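Side-chain contact in probable ribosomal RNA small subunit methyltransferase (Thermus thermophilus, PDB 3DMH), which probably transfers a methyl group from S-adenosylmethionine to the N2 atom of a guanine in 16S ribosomal RNA: residues G228-G231 with V232-R235. Numbering follows the deposited sequence.
Sequences GPEG and VRGR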
ATOM      1  N   GLY A 228     -15.052   5.860 -26.767  1.00 29.10           N
ATOM      2  CA  GLY A 228     -15.374   4.771 -27.699  1.00 30.18           C
ATOM      3  C   GLY A 228     -14.500   3.552 -27.445  1.00 31.08           C
ATOM      4  O   GLY A 228     -13.440   3.674 -26.830  1.00 31.27           O
ATOM      5  N   PRO A 229     -14.941   2.363 -27.911  1.00 31.75           N
ATOM      6  CA  PRO A 229     -14.202   1.103 -27.751  1.00 32.11           C
ATOM      7  C   PRO A 229     -12.763   1.151 -28.272  1.00 32.53           C
ATOM      8  O   PRO A 229     -11.897   0.445 -27.742  1.00 32.79           O
ATOM      9  CB  PRO A 229     -15.024   0.103 -28.578  1.00 32.44           C
ATOM     10  CG  PRO A 229     -15.923   0.934 -29.434  1.00 32.38           C
ATOM     11  CD  PRO A 229     -16.212   2.148 -28.618  1.00 31.77           C
ATOM     12  N   GLU A 230     -12.518   1.985 -29.283  1.00 32.87           N
ATOM     13  CA  GLU A 230     -11.201   2.085 -29.916  1.00 33.19           C
ATOM     14  C   GLU A 230     -10.384   3.315 -29.494  1.00 32.86           C
ATOM     15  O   GLU A 230      -9.223   3.452 -29.900  1.00 33.28           O
ATOM     16  CB  GLU A 230     -11.337   2.050 -31.448  1.00 33.60           C
ATOM     17  CG  GLU A 230     -11.815   0.714 -32.015  1.00 34.80           C
ATOM     18  CD  GLU A 230     -10.871  -0.435 -31.702  1.00 36.49           C
ATOM     19  OE1 GLU A 230      -9.658  -0.313 -31.985  1.00 37.19           O
ATOM     20  OE2 GLU A 230     -11.344  -1.463 -31.169  1.00 38.04           O
ATOM     21  N   GLY A 231     -10.976   4.194 -28.679  1.00 32.13           N
ATOM     22  CA  GLY A 231     -10.355   5.481 -28.319  1.00 30.38           C
ATOM     23  C   GLY A 231      -9.193   5.357 -27.352  1.00 29.18           C
ATOM     24  O   GLY A 231      -8.605   6.357 -26.922  1.00 28.72           O
ATOM     25  N   VAL A 232      -8.860   4.117 -27.016  1.00 28.44           N
ATOM     26  CA  VAL A 232      -7.770   3.825 -26.111  1.00 27.28           C
ATOM     27  C   VAL A 232      -6.611   3.102 -26.816  1.00 26.38           C
ATOM     28  O   VAL A 232      -5.469   3.175 -26.377  1.00 25.59           O
ATOM     29  CB  VAL A 232      -8.300   3.073 -24.857  1.00 27.94           C
ATOM     30  CG1 VAL A 232      -7.381   1.974 -24.432  1.00 27.22           C
ATOM     31  CG2 VAL A 232      -8.555   4.059 -23.725  1.00 27.84           C
ATOM     32  N   ARG A 233      -6.900   2.431 -27.930  1.00 25.42           N
ATOM     33  CA  ARG A 233      -5.866   1.692 -28.649  1.00 25.29           C
ATOM     34  C   ARG A 233      -4.686   2.586 -29.034  1.00 24.68           C
ATOM     35  O   ARG A 233      -4.869   3.692 -29.557  1.00 24.74           O
ATOM     36  CB  ARG A 233      -6.445   0.983 -29.884  1.00 24.99           C
ATOM     37  CG  ARG A 233      -5.476  -0.003 -30.548  1.00 25.52           C
ATOM     38  CD  ARG A 233      -6.156  -0.889 -31.608  1.00 26.30           C
ATOM     39  NE  ARG A 233      -7.273  -1.664 -31.063  1.00 28.93           N
ATOM     40  CZ  ARG A 233      -7.148  -2.718 -30.255  1.00 29.99           C
ATOM     41  NH1 ARG A 233      -5.948  -3.149 -29.871  1.00 30.75           N
ATOM     42  NH2 ARG A 233      -8.235  -3.339 -29.819  1.00 31.19           N
ATOM     43  N   GLY A 234      -3.483   2.098 -28.750  1.00 24.64           N
ATOM     44  CA  GLY A 234      -2.249   2.791 -29.115  1.00 24.94           C
ATOM     45  C   GLY A 234      -1.899   4.011 -28.275  1.00 25.15           C
ATOM     46  O   GLY A 234      -0.879   4.663 -28.529  1.00 25.76           O
ATOM     47  N   ARG A 235      -2.745   4.326 -27.292  1.00 24.24           N
ATOM     48  CA  ARG A 235      -2.539   5.472 -26.397  1.00 24.48           C
ATOM     49  C   ARG A 235      -1.694   5.060 -25.196  1.00 23.28           C
ATOM     50  O   ARG A 235      -1.759   3.915 -24.740  1.00 23.35           O
ATOM     51  CB  ARG A 235      -3.878   6.058 -25.894  1.00 24.75           C
ATOM     52  CG  ARG A 235      -4.877   6.458 -26.987  1.00 28.18           C
ATOM     53  CD  ARG A 235      -4.391   7.592 -27.847  1.00 32.77           C
ATOM     54  NE  ARG A 235      -5.335   7.864 -28.926  1.00 36.03           N
ATOM     55  CZ  ARG A 235      -6.343   8.727 -28.845  1.00 37.64           C
ATOM     56  NH1 ARG A 235      -6.546   9.417 -27.724  1.00 39.10           N
ATOM     57  NH2 ARG A 235      -7.146   8.902 -29.891  1.00 37.08           N
TER
HETATM   58  O   HOH W   1      -6.802   5.719 -29.926  1.00 39.03           O
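Glu-230 and Arg-233 reach out from the loop and run alongside each other in the same direction, their flat ends only 18° from sharing a plane. The salt bridge runs through the inner nitrogen of the guanidinium: Arg-233 NE donates to Glu-230 OE1 at 2.9 Å, fairly straight at 161°, and meets the syn lone pair of that oxygen. The match is lopsided, because Arg-233 NH2 stays 3.9 Å from Glu-230 OE2, so one bond rather than a fork carries the pair. Arg-233 starts with CG anti to its own N (chi1 -170°) and runs extended until chi3, where a bend turns NE in to the carboxylate. At the foot of the pair, the backbone ties the same two residues: Arg-233 N donates to Glu-230 O at 3.2 Å, from well above the carbonyl plane. Arg-235 folds back at chi2 and lays one guanidinium face over Gly-231 O, which faces the middle of the group at 3.7 Å from its plane. A water donates to Arg-233 O (2.8 Å) and weakly to Glu-230 O. Two consecutive beta turns, type I over Gly-228 to Gly-231 and type II over Val-232 to Arg-235, link helix 214-227 to strand 236-240 of the Rossmann-like methyltransferase domain, with Val-232 buried against Ile-301 and Met-254. Since the ion pair is exposed, solvent probably weakens the charge attraction, leaving a single charge-assisted NE bond between side chains that the backbone bond keeps close.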